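Local atomic coordinates of proline dehydrogenase (Bradyrhizobium japonicum USDA 110, PDB entry 3HAZ), a protein that is thought to oxidise proline to glutamate in two steps, pairing an FAD-dependent proline dehydrogenase with an NAD-dependent 1-pyrroline-5-carboxylate dehydrogenase. Residues Thr44-Ala49 with Tyr428-Lys433; Asp770-Pro775 with Ser922-Ser927. All blocks are in the same frame, centred on the assembly; numbering follows the deposited sequence.

Interaction 1. Residues Thr44-Ala49 with Tyr428-Lys433; sequences TRLIEA and YEQLAK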
# COMPACT_ATOMS: atom_id res chain seq x y z
N THR A 44 6.49 -43.14 -11.15
CA THR A 44 6.25 -43.33 -9.72
C THR A 44 7.12 -44.47 -9.18
O THR A 44 7.71 -44.36 -8.11
CB THR A 44 4.76 -43.63 -9.42
OG1 THR A 44 3.95 -42.55 -9.88
CG2 THR A 44 4.55 -43.83 -7.92
N ARG A 45 7.21 -45.56 -9.93
CA ARG A 45 8.03 -46.69 -9.52
C ARG A 45 9.52 -46.32 -9.45
O ARG A 45 10.23 -46.78 -8.56
CB ARG A 45 7.81 -47.89 -10.44
CG ARG A 45 6.42 -48.51 -10.30
CD ARG A 45 6.20 -49.65 -11.28
NE ARG A 45 7.16 -50.73 -11.12
CZ ARG A 45 6.95 -51.81 -10.36
NH1 ARG A 45 5.82 -51.94 -9.69
NH2 ARG A 45 7.88 -52.76 -10.27
N LEU A 46 9.98 -45.50 -10.39
CA LEU A 46 11.37 -45.07 -10.38
C LEU A 46 11.65 -44.20 -9.16
O LEU A 46 12.65 -44.40 -8.47
CB LEU A 46 11.71 -44.31 -11.67
CG LEU A 46 11.59 -45.08 -13.00
CD1 LEU A 46 11.98 -44.19 -14.17
CD2 LEU A 46 12.43 -46.35 -12.99
N ILE A 47 10.75 -43.27 -8.87
CA ILE A 47 10.93 -42.35 -7.75
C ILE A 47 10.81 -43.07 -6.39
O ILE A 47 11.52 -42.74 -5.44
CB ILE A 47 9.94 -41.18 -7.83
CG1 ILE A 47 10.34 -40.26 -8.99
CG2 ILE A 47 9.89 -40.42 -6.52
CD1 ILE A 47 9.22 -39.33 -9.42
N GLU A 48 9.91 -44.05 -6.31
CA GLU A 48 9.81 -44.89 -5.12
C GLU A 48 11.12 -45.59 -4.82
O GLU A 48 11.57 -45.62 -3.68
CB GLU A 48 8.71 -45.94 -5.28
CG GLU A 48 7.31 -45.40 -5.11
CD GLU A 48 6.26 -46.50 -5.15
OE1 GLU A 48 6.34 -47.35 -6.05
OE2 GLU A 48 5.37 -46.50 -4.27
N ALA A 49 11.73 -46.16 -5.86
CA ALA A 49 13.03 -46.79 -5.71
C ALA A 49 14.07 -45.75 -5.28
O ALA A 49 14.89 -46.02 -4.41
CB ALA A 49 13.46 -47.45 -7.03
N TYR A 428 17.95 -46.20 -12.36
CA TYR A 428 18.19 -47.12 -13.47
C TYR A 428 18.17 -48.61 -13.08
O TYR A 428 17.82 -49.45 -13.90
CB TYR A 428 19.46 -46.74 -14.23
CG TYR A 428 19.25 -45.53 -15.11
CD1 TYR A 428 19.80 -44.30 -14.78
CD2 TYR A 428 18.49 -45.62 -16.28
CE1 TYR A 428 19.60 -43.18 -15.58
CE2 TYR A 428 18.28 -44.51 -17.09
CZ TYR A 428 18.84 -43.30 -16.74
OH TYR A 428 18.64 -42.19 -17.54
N GLU A 429 18.55 -48.92 -11.84
CA GLU A 429 18.41 -50.28 -11.34
C GLU A 429 16.95 -50.71 -11.36
O GLU A 429 16.62 -51.81 -11.79
CB GLU A 429 18.96 -50.40 -9.91
CG GLU A 429 20.47 -50.49 -9.83
CD GLU A 429 20.96 -50.64 -8.40
OE1 GLU A 429 20.14 -50.48 -7.47
OE2 GLU A 429 22.17 -50.90 -8.21
N GLN A 430 16.07 -49.82 -10.90
CA GLN A 430 14.64 -50.10 -10.91
C GLN A 430 14.12 -50.19 -12.34
O GLN A 430 13.30 -51.06 -12.65
CB GLN A 430 13.87 -49.03 -10.13
CG GLN A 430 12.36 -49.28 -10.09
CD GLN A 430 12.02 -50.57 -9.38
OE1 GLN A 430 12.65 -50.93 -8.38
NE2 GLN A 430 11.01 -51.28 -9.89
N LEU A 431 14.59 -49.30 -13.20
CA LEU A 431 14.19 -49.32 -14.61
C LEU A 431 14.55 -50.67 -15.23
O LEU A 431 13.80 -51.22 -16.04
CB LEU A 431 14.86 -48.18 -15.38
CG LEU A 431 14.43 -48.03 -16.85
CD1 LEU A 431 13.01 -47.47 -16.94
CD2 LEU A 431 15.40 -47.14 -17.62
N ALA A 432 15.72 -51.19 -14.86
CA ALA A 432 16.19 -52.46 -15.40
C ALA A 432 15.34 -53.60 -14.87
O ALA A 432 15.03 -54.53 -15.60
CB ALA A 432 17.66 -52.68 -15.06
N LYS A 433 14.95 -53.50 -13.60
CA LYS A 433 14.07 -54.50 -13.00
C LYS A 433 12.74 -54.57 -13.74
O LYS A 433 12.18 -55.65 -13.91
CB LYS A 433 13.80 -54.17 -11.53
CG LYS A 433 14.99 -54.36 -10.60
CD LYS A 433 14.54 -54.30 -9.15
CE LYS A 433 15.73 -54.18 -8.21
NZ LYS A 433 16.74 -55.24 -8.47

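Interaction 2. Residues Asp770-Pro775 with Ser922-Ser927; sequences DATALP and SRIDDS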
# COMPACT_ATOMS: atom_id res chain seq x y z
N ASP A 770 46.04 -16.87 -4.08
CA ASP A 770 46.49 -17.88 -3.12
C ASP A 770 46.26 -19.29 -3.66
O ASP A 770 45.75 -19.46 -4.77
CB ASP A 770 45.85 -17.68 -1.73
CG ASP A 770 44.36 -17.98 -1.69
OD1 ASP A 770 43.85 -18.77 -2.52
OD2 ASP A 770 43.69 -17.43 -0.80
N ALA A 771 46.64 -20.30 -2.88
CA ALA A 771 46.64 -21.68 -3.36
C ALA A 771 45.26 -22.33 -3.45
O ALA A 771 45.14 -23.46 -3.92
CB ALA A 771 47.60 -22.55 -2.54
N THR A 772 44.23 -21.63 -2.99
CA THR A 772 42.87 -22.11 -3.19
C THR A 772 42.28 -21.63 -4.51
O THR A 772 41.18 -22.02 -4.89
CB THR A 772 41.90 -21.67 -2.06
OG1 THR A 772 41.66 -20.26 -2.15
CG2 THR A 772 42.48 -22.03 -0.69
N ALA A 773 43.01 -20.78 -5.22
CA ALA A 773 42.52 -20.29 -6.51
C ALA A 773 42.70 -21.37 -7.56
O ALA A 773 43.68 -22.11 -7.53
CB ALA A 773 43.26 -19.02 -6.91
N LEU A 774 41.75 -21.46 -8.49
CA LEU A 774 41.88 -22.37 -9.62
C LEU A 774 42.92 -21.85 -10.61
O LEU A 774 42.72 -20.81 -11.24
CB LEU A 774 40.53 -22.54 -10.32
CG LEU A 774 40.46 -23.55 -11.46
CD1 LEU A 774 40.82 -24.93 -10.97
CD2 LEU A 774 39.07 -23.54 -12.09
N PRO A 775 44.05 -22.58 -10.76
CA PRO A 775 45.12 -22.07 -11.63
C PRO A 775 44.67 -21.71 -13.06
O PRO A 775 45.18 -20.73 -13.60
CB PRO A 775 46.14 -23.22 -11.63
CG PRO A 775 45.91 -23.92 -10.33
CD PRO A 775 44.41 -23.85 -10.11
N SER A 922 40.84 -16.19 -4.78
CA SER A 922 40.82 -17.00 -3.58
C SER A 922 39.45 -17.57 -3.34
O SER A 922 38.44 -16.94 -3.66
CB SER A 922 41.23 -16.18 -2.36
OG SER A 922 41.11 -16.94 -1.17
N ARG A 923 39.42 -18.77 -2.77
CA ARG A 923 38.18 -19.41 -2.35
C ARG A 923 37.78 -18.87 -0.98
O ARG A 923 36.62 -18.94 -0.58
CB ARG A 923 38.39 -20.93 -2.29
CG ARG A 923 37.11 -21.77 -2.31
CD ARG A 923 37.44 -23.23 -2.65
NE ARG A 923 38.02 -23.93 -1.52
CZ ARG A 923 38.86 -24.96 -1.62
NH1 ARG A 923 39.34 -25.53 -0.53
NH2 ARG A 923 39.25 -25.40 -2.81
N ILE A 924 38.76 -18.31 -0.27
CA ILE A 924 38.61 -18.01 1.16
C ILE A 924 38.02 -16.62 1.46
O ILE A 924 38.72 -15.60 1.43
CB ILE A 924 39.97 -18.16 1.88
CG1 ILE A 924 40.62 -19.49 1.49
CG2 ILE A 924 39.78 -18.05 3.39
CD1 ILE A 924 41.96 -19.76 2.16
N ASP A 925 36.73 -16.60 1.76
CA ASP A 925 36.03 -15.35 2.07
C ASP A 925 36.75 -14.49 3.11
O ASP A 925 36.85 -13.28 2.95
CB ASP A 925 34.59 -15.61 2.50
CG ASP A 925 33.70 -16.03 1.34
OD1 ASP A 925 34.06 -15.74 0.18
OD2 ASP A 925 32.65 -16.64 1.58
N ASP A 926 37.26 -15.11 4.18
CA ASP A 926 37.95 -14.33 5.21
C ASP A 926 39.23 -13.67 4.69
O ASP A 926 39.59 -12.57 5.12
CB ASP A 926 38.25 -15.19 6.45
CG ASP A 926 36.98 -15.59 7.20
OD1 ASP A 926 36.20 -14.68 7.56
OD2 ASP A 926 36.75 -16.80 7.43
N SER A 927 39.93 -14.34 3.77
CA SER A 927 41.14 -13.78 3.18
C SER A 927 40.78 -12.61 2.26
O SER A 927 41.38 -11.54 2.34
CB SER A 927 41.91 -14.84 2.39
OG SER A 927 42.41 -15.85 3.24
O HOH W 1 44.47 -16.84 1.84

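Interaction 1. Residues Thr44-Ala49 with Tyr428-Lys433
The guanidinium of Arg45 and the side-chain amide of Gln430 meet obliquely, their planes 65° apart, with neither group stacked on the other. Arg45 NH2 and Gln430 NE2 approach to 3.5 Å, but both are donors and make no hydrogen bond. Asp434, one turn beyond Gln430, reconciles them: its OD1 forms a salt bridge with Arg45 NH2, and its OD2 accepts from Gln430 NE2. At the other end of the amide, Gln430 OE1 lies 3.8 Å from Ala49 CB, so the methyl sits beside the oxygen and the arginine beside the nitrogen. The glutamine reaches this position with CG anti to its backbone N and then bends at chi2 (63°). Gln430 CB rests 3.5 Å from Ala49 CB, and its CG is 3.6 Å from the backbone Arg45 O. Alanine suits this spot because its short side chain accepts the glutamine stem at close range. Helix 425-434 links strands 416-420 and 440-448 of the proline dehydrogenase TIM barrel, forming a beta-alpha-beta unit, and helix 33-50 packs against it and against the start of the neighbouring helix 399-409. The axes of the two short segments come within 8.8 Å, their directions 133° apart, an oblique crossing nearer antiparallel than parallel. On the buried flank, Leu46 CD2 touches the backbone Leu431 N at 3.7 Å and Leu431 CB at 3.9 Å. These branched apolar side chains also pack on helix 399-409, Leu46 on Ala399 and Leu431 on Val402. An alanine at Gln430 would keep the CB contact with Ala49 but lose CG and the amide, and would probably loosen the hold on Asp434, the salt-bridge partner of Arg45. Glu48 instead accepts a hydrogen bond at OE2 from the backbone N of Ala151 in a second subunit.

Interaction 2. Residues Asp770-Pro775 with Ser922-Ser927
Thr772 leaves its backbone with CB lying 3.6 Å from Arg923 CB and over one face of the Arg923 guanidinium. From there the side chain forks. OG1 takes the crowded position between backbone N and carbonyl carbon (chi1 71°), where it does two jobs: it accepts a nearly straight bond from the backbone Arg923 N (2.8 Å, 170°) and donates to Asp770 OD1 at 2.7 Å. CG2, the other branch, crosses Ile924 at about a right angle and meets its CD1 at 3.7 Å. Threonine suits the place because one beta carbon supplies both a hydroxyl and a methyl. Asp770 OD1 receives a second donor, the backbone Thr772 N, from above the carboxylate plane, which makes an Asx turn inside the type I turn Asp770-Ala773. The two segments follow strands 765-769 and 917-921, parallel neighbours in a sheet of the aldehyde dehydrogenase part, and each leads into the helix after its strand, 775-787 or 925-934. Asp770 OD2 uses its syn lone pair to accept from Ser922 OG (2.7 Å), and a water donating to it also bonds Ser927 OG. The Ser922 hydroxyl in turn accepts from the backbone Ile924 N at 2.9 Å, an ST turn just ahead of helix 925-934. With so many donors converging on its two oxygens, the buried carboxylate is likely to stay ionised. Helices 71-85 and 106-115, from the N-terminal part of the chain, cover this region; Glu110 holds Arg923 NE in a salt bridge, while Ile924 packs on Ile107.

Interactions 1 and 2 belong to different catalytic halves of the chain, the first on the proline dehydrogenase barrel and the second in the aldehyde dehydrogenase part, and they follow one another in sequence without interleaving. Their centres are 42 Å apart and their nearest atoms about 28 Å, so they do not touch. Interaction 1 is nearer the flavin site, though not in contact with it through Leu46, whose side chain is about 11 Å from the bound FAD and about 7 Å from that of Phe469, which binds it. Interaction 2 is remote from the annotated sites. Interaction 1 joins an N-terminal helix to the barrel, whereas both segments of interaction 2 belong to the aldehyde dehydrogenase part.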